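Local coordinates for protein NDP-rhamnosyltransferase (Saccharopolyspora spinosa, PDB 3TSA) that belongs to the glycosyltransferases of the GT-B fold, with two Rossmann-like domains, each built round a parallel beta-sheet, at residues Val6-Tyr11 with Pro38-Thr43; His14-Val19 with Val200-Ser205; Leu140-Val145 with Ile178-Pro183. One frame throughout, in Å; residues are numbered along the deposited sequence.

Contact 1 (Val6-Tyr11 with Pro38-Thr43); sequences VVPLPY and PELQAT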
loop_
_atom_site.group_PDB
_atom_site.type_symbol
_atom_site.label_atom_id
_atom_site.label_comp_id
_atom_site.label_asym_id
_atom_site.label_seq_id
_atom_site.Cartn_x
_atom_site.Cartn_y
_atom_site.Cartn_z
ATOM N N VAL A 6 9.819 -5.327 9.981
ATOM C CA VAL A 6 8.565 -5.587 10.607
ATOM C C VAL A 6 8.454 -7.099 10.837
ATOM O O VAL A 6 8.719 -7.914 9.909
ATOM C CB VAL A 6 7.452 -5.100 9.713
ATOM C CG1 VAL A 6 6.056 -5.410 10.334
ATOM C CG2 VAL A 6 7.682 -3.634 9.400
ATOM N N VAL A 7 8.140 -7.476 12.077
ATOM C CA VAL A 7 8.155 -8.871 12.483
ATOM C C VAL A 7 6.763 -9.196 13.013
ATOM O O VAL A 7 6.472 -8.944 14.182
ATOM C CB VAL A 7 9.165 -9.064 13.593
ATOM C CG1 VAL A 7 9.285 -10.502 13.999
ATOM C CG2 VAL A 7 10.536 -8.509 13.146
ATOM N N PRO A 8 5.850 -9.658 12.119
ATOM C CA PRO A 8 4.528 -9.960 12.562
ATOM C C PRO A 8 4.402 -11.438 12.887
ATOM O O PRO A 8 5.281 -12.239 12.511
ATOM C CB PRO A 8 3.697 -9.586 11.351
ATOM C CG PRO A 8 4.629 -9.895 10.173
ATOM C CD PRO A 8 5.966 -9.562 10.641
ATOM N N LEU A 9 3.341 -11.797 13.607
ATOM C CA LEU A 9 2.943 -13.189 13.717
ATOM C C LEU A 9 2.381 -13.613 12.377
ATOM O O LEU A 9 1.869 -12.758 11.628
ATOM C CB LEU A 9 1.790 -13.317 14.697
ATOM C CG LEU A 9 1.964 -13.688 16.158
ATOM C CD1 LEU A 9 0.519 -13.938 16.627
ATOM C CD2 LEU A 9 2.902 -14.828 16.369
ATOM N N PRO A 10 2.456 -14.922 12.048
ATOM C CA PRO A 10 1.941 -15.276 10.737
ATOM C C PRO A 10 0.428 -15.301 10.692
ATOM O O PRO A 10 -0.131 -16.278 10.252
ATOM C CB PRO A 10 2.478 -16.683 10.500
ATOM C CG PRO A 10 2.688 -17.241 11.886
ATOM C CD PRO A 10 2.940 -16.092 12.810
ATOM N N TYR A 11 -0.242 -14.241 11.133
ATOM C CA TYR A 11 -1.657 -14.096 10.913
ATOM C C TYR A 11 -1.934 -12.790 10.185
ATOM O O TYR A 11 -1.551 -11.690 10.685
ATOM C CB TYR A 11 -2.431 -14.108 12.212
ATOM C CG TYR A 11 -2.150 -15.344 13.005
ATOM C CD1 TYR A 11 -2.636 -16.585 12.615
ATOM C CD2 TYR A 11 -1.372 -15.263 14.135
ATOM C CE1 TYR A 11 -2.359 -17.737 13.393
ATOM C CE2 TYR A 11 -1.090 -16.357 14.893
ATOM C CZ TYR A 11 -1.570 -17.579 14.533
ATOM O OH TYR A 11 -1.220 -18.606 15.359
ATOM N N PRO A 38 5.384 -17.834 4.438
ATOM C CA PRO A 38 4.434 -18.052 3.320
ATOM C C PRO A 38 3.024 -17.560 3.579
ATOM O O PRO A 38 2.417 -16.973 2.656
ATOM C CB PRO A 38 4.422 -19.581 3.206
ATOM C CG PRO A 38 5.889 -19.876 3.488
ATOM C CD PRO A 38 6.125 -19.073 4.752
ATOM N N GLU A 39 2.542 -17.732 4.823
ATOM C CA GLU A 39 1.173 -17.360 5.266
ATOM C C GLU A 39 0.860 -15.870 5.102
ATOM O O GLU A 39 -0.299 -15.487 4.973
ATOM C CB GLU A 39 0.946 -17.700 6.753
ATOM C CG GLU A 39 0.845 -19.164 7.092
ATOM C CD GLU A 39 2.201 -19.840 7.292
ATOM O OE1 GLU A 39 3.240 -19.160 7.375
ATOM O OE2 GLU A 39 2.222 -21.104 7.353
ATOM N N LEU A 40 1.917 -15.053 5.129
ATOM C CA LEU A 40 1.741 -13.617 5.176
ATOM C C LEU A 40 2.089 -12.950 3.872
ATOM O O LEU A 40 1.823 -11.779 3.693
ATOM C CB LEU A 40 2.613 -13.010 6.274
ATOM C CG LEU A 40 2.164 -12.981 7.717
ATOM C CD1 LEU A 40 3.167 -12.000 8.399
ATOM C CD2 LEU A 40 0.707 -12.510 7.857
ATOM N N GLN A 41 2.646 -13.716 2.945
ATOM C CA GLN A 41 3.205 -13.066 1.739
ATOM C C GLN A 41 2.165 -12.257 0.972
ATOM O O GLN A 41 2.412 -11.119 0.559
ATOM C CB GLN A 41 3.828 -14.069 0.785
ATOM C CG GLN A 41 4.646 -13.377 -0.311
ATOM C CD GLN A 41 5.176 -14.343 -1.313
ATOM O OE1 GLN A 41 4.408 -15.118 -1.896
ATOM N NE2 GLN A 41 6.499 -14.308 -1.549
ATOM N N ALA A 42 1.025 -12.888 0.709
ATOM C CA ALA A 42 0.014 -12.256 -0.117
ATOM C C ALA A 42 -0.663 -11.052 0.608
ATOM O O ALA A 42 -0.987 -10.029 -0.040
ATOM C CB ALA A 42 -1.045 -13.397 -0.606
ATOM N N THR A 43 -0.762 -11.101 1.939
ATOM C CA THR A 43 -1.292 -9.973 2.705
ATOM C C THR A 43 -0.302 -8.744 2.558
ATOM O O THR A 43 -0.734 -7.569 2.325
ATOM C CB THR A 43 -1.371 -10.349 4.130
ATOM O OG1 THR A 43 -2.282 -11.482 4.182
ATOM C CG2 THR A 43 -2.032 -9.191 4.952
#
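Leu40 turns its CG anti to its own carbonyl carbon (chi1 -83°), and an anti chi2 of -167° then spreads its two methyls over the turn made by Pro8-Tyr11. CD1 points to the ring of Pro8, which it crosses obliquely, and also lies 3.6 Å from Leu9 O. CD2 rests against the backbone of Tyr11, 3.5 Å from Tyr11 C. Between the methyls, Leu40 CG sits 3.8 Å from Pro10 CA. Pro10 is the centre of an inverse gamma turn, so the chain bends round the leucine as it leaves strand 3-7 for helix 12-16, with Tyr11 at the N-cap position. At the more exposed margin Glu39 CB lies 3.9 Å from Pro10 O; its chain, bent at chi2 (84°), brings OE1 to 4.1 Å from Pro10 CB. This is the beginning of a Rossmann-like domain, where the loop after the first strand packs on helix 38-46, which follows the adjacent strand 31-36. Leu15 of helix 12-16 also touches Leu40. No hydrogen bond joins the two segments: apolar packing of Leu40 against the backbone of the turn and Pro10 holds them, and the Glu39 carboxylate meets carbon rather than a donor across this interface.

Contact 2 (His14-Val19 with Val200-Ser205); sequences HLMAMV and VPYNGS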
loop_
_atom_site.group_PDB
_atom_site.type_symbol
_atom_site.label_atom_id
_atom_site.label_comp_id
_atom_site.label_asym_id
_atom_site.label_seq_id
_atom_site.Cartn_x
_atom_site.Cartn_y
_atom_site.Cartn_z
ATOM N N HIS A 14 -3.019 -9.474 12.020
ATOM C CA HIS A 14 -1.997 -8.778 12.836
ATOM C C HIS A 14 -1.096 -7.918 11.935
ATOM O O HIS A 14 -0.611 -6.875 12.404
ATOM C CB HIS A 14 -1.120 -9.758 13.551
ATOM C CG HIS A 14 -1.849 -10.532 14.618
ATOM N ND1 HIS A 14 -1.306 -10.785 15.850
ATOM C CD2 HIS A 14 -3.056 -11.171 14.593
ATOM C CE1 HIS A 14 -2.154 -11.544 16.549
ATOM N NE2 HIS A 14 -3.220 -11.783 15.809
ATOM N N LEU A 15 -0.829 -8.402 10.713
ATOM C CA LEU A 15 -0.049 -7.596 9.746
ATOM C C LEU A 15 -0.917 -6.425 9.218
ATOM O O LEU A 15 -0.473 -5.255 9.156
ATOM C CB LEU A 15 0.497 -8.446 8.574
ATOM C CG LEU A 15 1.167 -7.595 7.486
ATOM C CD1 LEU A 15 2.272 -6.693 8.029
ATOM C CD2 LEU A 15 1.810 -8.582 6.451
ATOM N N MET A 16 -2.187 -6.725 8.906
ATOM C CA MET A 16 -3.055 -5.638 8.451
ATOM C C MET A 16 -3.158 -4.493 9.448
ATOM O O MET A 16 -3.268 -3.336 9.036
ATOM C CB MET A 16 -4.453 -6.183 8.091
ATOM C CG MET A 16 -4.451 -6.856 6.648
ATOM S SD MET A 16 -5.926 -7.854 6.531
ATOM C CE MET A 16 -6.966 -6.566 5.882
ATOM N N ALA A 17 -3.149 -4.819 10.754
ATOM C CA ALA A 17 -3.206 -3.808 11.815
ATOM C C ALA A 17 -1.975 -2.862 11.728
ATOM O O ALA A 17 -2.057 -1.782 12.201
ATOM C CB ALA A 17 -3.201 -4.476 13.201
ATOM N N MET A 18 -0.880 -3.305 11.074
ATOM C CA MET A 18 0.338 -2.479 10.992
ATOM C C MET A 18 0.452 -1.779 9.653
ATOM O O MET A 18 1.386 -1.017 9.440
ATOM C CB MET A 18 1.565 -3.354 11.156
ATOM C CG MET A 18 1.524 -3.969 12.574
ATOM S SD MET A 18 3.108 -4.575 13.115
ATOM C CE MET A 18 3.040 -5.902 12.114
ATOM N N VAL A 19 -0.465 -2.074 8.730
ATOM C CA VAL A 19 -0.219 -1.590 7.334
ATOM C C VAL A 19 -0.197 -0.040 7.195
ATOM O O VAL A 19 0.766 0.505 6.594
ATOM C CB VAL A 19 -1.179 -2.265 6.343
ATOM C CG1 VAL A 19 -1.390 -1.405 5.100
ATOM C CG2 VAL A 19 -0.775 -3.687 5.953
ATOM N N VAL A 200 -6.544 3.166 11.654
ATOM C CA VAL A 200 -6.982 3.617 10.324
ATOM C C VAL A 200 -7.527 2.371 9.684
ATOM O O VAL A 200 -6.824 1.385 9.570
ATOM C CB VAL A 200 -5.786 4.091 9.511
ATOM C CG1 VAL A 200 -6.238 4.373 8.057
ATOM C CG2 VAL A 200 -5.295 5.377 10.123
ATOM N N PRO A 201 -8.780 2.421 9.244
ATOM C CA PRO A 201 -9.301 1.181 8.696
ATOM C C PRO A 201 -8.487 0.786 7.470
ATOM O O PRO A 201 -8.215 1.607 6.571
ATOM C CB PRO A 201 -10.775 1.519 8.368
ATOM C CG PRO A 201 -11.123 2.547 9.400
ATOM C CD PRO A 201 -9.836 3.428 9.467
ATOM N N TYR A 202 -7.976 -0.417 7.492
ATOM C CA TYR A 202 -7.402 -1.024 6.318
ATOM C C TYR A 202 -7.933 -2.384 6.320
ATOM O O TYR A 202 -7.614 -3.187 7.200
ATOM C CB TYR A 202 -5.862 -1.118 6.371
ATOM C CG TYR A 202 -5.331 -1.871 5.183
ATOM C CD1 TYR A 202 -5.503 -1.358 3.876
ATOM C CD2 TYR A 202 -4.737 -3.133 5.342
ATOM C CE1 TYR A 202 -5.039 -2.110 2.767
ATOM C CE2 TYR A 202 -4.261 -3.933 4.227
ATOM C CZ TYR A 202 -4.412 -3.335 2.920
ATOM O OH TYR A 202 -4.025 -4.071 1.789
ATOM N N ASN A 203 -8.748 -2.652 5.295
ATOM C CA ASN A 203 -9.363 -3.953 5.144
ATOM C C ASN A 203 -9.040 -4.573 3.775
ATOM O O ASN A 203 -9.886 -5.296 3.201
ATOM C CB ASN A 203 -10.883 -3.807 5.240
ATOM C CG ASN A 203 -11.340 -2.748 6.234
ATOM O OD1 ASN A 203 -12.006 -1.773 5.849
ATOM N ND2 ASN A 203 -11.055 -2.972 7.507
ATOM N N GLY A 204 -7.870 -4.260 3.221
ATOM C CA GLY A 204 -7.449 -4.859 1.956
ATOM C C GLY A 204 -7.826 -3.906 0.828
ATOM O O GLY A 204 -8.429 -2.854 1.042
ATOM N N SER A 205 -7.490 -4.329 -0.388
ATOM C CA SER A 205 -7.871 -3.576 -1.578
ATOM C C SER A 205 -9.180 -4.063 -2.188
ATOM O O SER A 205 -9.689 -5.112 -1.812
ATOM C CB SER A 205 -6.758 -3.689 -2.569
ATOM O OG SER A 205 -6.735 -5.033 -3.067
HETATM O O HOH W 1 -5.068 -0.935 10.041
#
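Met16 O is gripped twice: Val19 N donates to it at 3.1 Å, closing a type I turn from Met16 to Val19, and a water donates to it at 3.2 Å. The same water gives its other hydrogen to Val200 O at 2.9 Å and so bridges the two backbones, which share no direct hydrogen bond. The rest is apolar and centres on the ring of Tyr202, whose CG is anti to its backbone N (chi1 175°), swinging the ring toward 14-19. Val19 CG1 comes over one face in a CH-pi contact, 3.8 Å from the ring centroid and 14° off the normal. On the opposite face Gly204 N lies 3.5 Å above the ring plane. Met16 crosses the ring at about a right angle, with CG at its edge, 3.8 Å from Tyr202 CE2. A bend at chi3 (90°) then takes Met16 CE past the ring to the backbone, 3.6 Å from both Asn203 C and Gly204 N. In GT-B terms, the turn linking helix 12-16 to helix 19-27 in the N-terminal Rossmann-like domain here meets the loop that leaves the last strand of that domain's sheet, 195-196, on the way to the second domain. The CB of Asn203 points away from 14-19, and its amide is held by the other domain: OD1 accepts from Asn281 N and ND2 pairs with Thr301 OG1. Trp23 meets the Tyr202 ring edge-to-face, and Tyr202 also packs on Gly48 of the second subunit.

Contact 3 (Leu140-Val145 with Ile178-Pro183); sequences LHRWGV and ILDPCP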
loop_
_atom_site.group_PDB
_atom_site.type_symbol
_atom_site.label_atom_id
_atom_site.label_comp_id
_atom_site.label_asym_id
_atom_site.label_seq_id
_atom_site.Cartn_x
_atom_site.Cartn_y
_atom_site.Cartn_z
ATOM N N LEU A 140 7.034 -2.552 20.121
ATOM C CA LEU A 140 6.000 -3.574 20.035
ATOM C C LEU A 140 4.717 -2.919 19.463
ATOM O O LEU A 140 4.429 -1.740 19.706
ATOM C CB LEU A 140 5.667 -4.202 21.438
ATOM C CG LEU A 140 6.664 -5.249 21.941
ATOM C CD1 LEU A 140 5.982 -6.018 23.120
ATOM C CD2 LEU A 140 7.143 -6.191 20.818
ATOM N N HIS A 141 3.943 -3.706 18.716
ATOM C CA HIS A 141 2.654 -3.227 18.167
ATOM C C HIS A 141 1.481 -4.134 18.539
ATOM O O HIS A 141 1.444 -5.300 18.135
ATOM C CB HIS A 141 2.774 -3.152 16.627
ATOM C CG HIS A 141 1.690 -2.352 15.986
ATOM N ND1 HIS A 141 0.446 -2.888 15.738
ATOM C CD2 HIS A 141 1.638 -1.058 15.572
ATOM C CE1 HIS A 141 -0.327 -1.960 15.192
ATOM N NE2 HIS A 141 0.359 -0.839 15.095
ATOM N N ARG A 142 0.502 -3.593 19.260
ATOM C CA ARG A 142 -0.722 -4.311 19.537
ATOM C C ARG A 142 -1.624 -4.252 18.325
ATOM O O ARG A 142 -1.731 -3.210 17.664
ATOM C CB ARG A 142 -1.449 -3.645 20.706
ATOM C CG ARG A 142 -0.714 -3.981 21.989
ATOM C CD ARG A 142 -1.281 -3.189 23.177
ATOM N NE ARG A 142 -0.623 -3.748 24.411
ATOM C CZ ARG A 142 -0.374 -2.970 25.483
ATOM N NH1 ARG A 142 -0.809 -1.671 25.528
ATOM N NH2 ARG A 142 0.314 -3.493 26.528
ATOM N N TRP A 143 -2.309 -5.365 18.064
ATOM C CA TRP A 143 -3.362 -5.299 17.015
ATOM C C TRP A 143 -4.695 -4.801 17.577
ATOM O O TRP A 143 -5.599 -4.371 16.822
ATOM C CB TRP A 143 -3.495 -6.661 16.331
ATOM C CG TRP A 143 -4.034 -7.660 17.327
ATOM C CD1 TRP A 143 -5.341 -7.860 17.629
ATOM C CD2 TRP A 143 -3.280 -8.412 18.248
ATOM N NE1 TRP A 143 -5.463 -8.758 18.656
ATOM C CE2 TRP A 143 -4.212 -9.124 19.063
ATOM C CE3 TRP A 143 -1.906 -8.625 18.436
ATOM C CZ2 TRP A 143 -3.823 -9.991 20.066
ATOM C CZ3 TRP A 143 -1.502 -9.497 19.442
ATOM C CH2 TRP A 143 -2.476 -10.178 20.257
ATOM N N GLY A 144 -4.841 -4.841 18.898
ATOM C CA GLY A 144 -6.109 -4.446 19.508
ATOM C C GLY A 144 -6.105 -4.775 21.013
ATOM O O GLY A 144 -5.184 -4.399 21.703
ATOM N N VAL A 145 -7.150 -5.456 21.485
ATOM C CA VAL A 145 -7.191 -5.902 22.899
ATOM C C VAL A 145 -6.034 -6.891 23.102
ATOM O O VAL A 145 -5.762 -7.740 22.218
ATOM C CB VAL A 145 -8.550 -6.541 23.231
ATOM C CG1 VAL A 145 -8.526 -7.110 24.650
ATOM C CG2 VAL A 145 -9.649 -5.480 23.125
ATOM N N ILE A 178 5.556 0.364 23.405
ATOM C CA ILE A 178 4.433 -0.489 22.862
ATOM C C ILE A 178 3.484 0.467 22.176
ATOM O O ILE A 178 3.142 1.520 22.789
ATOM C CB ILE A 178 3.649 -1.155 24.003
ATOM C CG1 ILE A 178 4.658 -2.028 24.801
ATOM C CG2 ILE A 178 2.599 -2.036 23.395
ATOM C CD1 ILE A 178 4.088 -2.629 26.141
ATOM N N LEU A 179 3.083 0.178 20.920
ATOM C CA LEU A 179 2.070 1.065 20.296
ATOM C C LEU A 179 0.709 0.373 20.427
ATOM O O LEU A 179 0.627 -0.835 20.245
ATOM C CB LEU A 179 2.350 1.297 18.822
ATOM C CG LEU A 179 3.733 1.912 18.560
ATOM C CD1 LEU A 179 3.807 2.093 17.046
ATOM C CD2 LEU A 179 3.851 3.257 19.191
ATOM N N ASP A 180 -0.343 1.142 20.725
ATOM C CA ASP A 180 -1.643 0.535 21.043
ATOM C C ASP A 180 -2.763 1.298 20.324
ATOM O O ASP A 180 -3.086 2.458 20.707
ATOM C CB ASP A 180 -1.814 0.630 22.620
ATOM C CG ASP A 180 -2.978 -0.144 23.091
ATOM O OD1 ASP A 180 -3.767 -0.633 22.237
ATOM O OD2 ASP A 180 -3.109 -0.286 24.356
ATOM N N PRO A 181 -3.458 0.641 19.337
ATOM C CA PRO A 181 -4.572 1.271 18.675
ATOM C C PRO A 181 -5.940 0.963 19.366
ATOM O O PRO A 181 -6.987 1.444 18.935
ATOM C CB PRO A 181 -4.538 0.612 17.292
ATOM C CG PRO A 181 -4.163 -0.897 17.603
ATOM C CD PRO A 181 -3.096 -0.689 18.779
ATOM N N CYS A 182 -5.927 0.143 20.424
ATOM C CA CYS A 182 -7.185 -0.113 21.102
ATOM C C CYS A 182 -7.777 1.103 21.862
ATOM O O CYS A 182 -7.056 1.796 22.566
ATOM C CB CYS A 182 -6.925 -1.270 22.122
ATOM S SG CYS A 182 -8.449 -1.893 22.902
ATOM N N PRO A 183 -9.076 1.384 21.686
ATOM C CA PRO A 183 -9.720 2.405 22.489
ATOM C C PRO A 183 -9.352 2.149 23.973
ATOM O O PRO A 183 -9.509 1.038 24.457
ATOM C CB PRO A 183 -11.212 2.175 22.175
ATOM C CG PRO A 183 -11.205 1.600 20.765
ATOM C CD PRO A 183 -10.019 0.696 20.764
#
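The guanidinium of Arg142 stands face-on to Ile178 and edge-on to Asp180. Ile178 CG2 lies 3.7 Å above the guanidinium plane of Arg142, over its centre, while the Asp180 carboxylate comes to the edge with its own plane turned 77° away. NH1 of Arg142 reaches Asp180 OD2 at 2.9 Å, from above the carboxylate plane and with a bent N-H...O angle of 140°; this salt bridge is therefore crossed rather than flat. Arg142 gets there by an extended chain from CG to NE that crosses Asp180 obliquely, its CD 3.5 Å from Asp180 CG. Beneath these side chains runs the parallel pairing of strands 138-141 and 177-180, the two strands of a beta-alpha-beta crossover through helix 151-166. Leu179 N donates to Leu140 O at 2.6 Å, and Arg142 N donates almost straight (173°) to Leu179 O at 2.9 Å. Leu140 and Ile178 face one side of the sheet; His141 and Leu179 face the other, where the imidazole and the leucine cross obliquely. Past the strands Pro181 CD approaches Arg142 O at 3.1 Å; having no N-H to give, it leaves this buried carbonyl without a partner. Farther on, Cys182 SG touches Val145 CG2 at 3.8 Å. Asp180 OD1 accepts from Cys182 N in an Asx turn, and Gln187 NE2 donates to OD2, so both carboxylate oxygens are held. Arg142 has further partners in Asp146, through a salt bridge at NE, and in Pro192 O at NH2. Such a set of donors round a buried carboxylate would probably keep Asp180 ionised, with the two acidic partners likewise stabilising the charge on Arg142.

How the contacts relate
From the N terminus the chain passes through 6-11 and 14-19 before 38-43 returns to the first segment and closes contact 1. The loop of contact 2, opened at 14-19, stays open until 200-205, so contacts 1 and 2 cross. Within that long excursion contact 3 opens at 140-145 and closes at 178-183, after contact 1 is complete. Contacts 1 and 3 both reach the same parallel sheet, about 17 Å apart between centres, without touching. Segment 14-19 stands between them: Met18 packs on Val6 and Pro8 on one hand and on His141 on the other, and His14 meets Leu9 and Trp143. Contact 2 then joins this part of the N-terminal domain to the loop heading for the second domain.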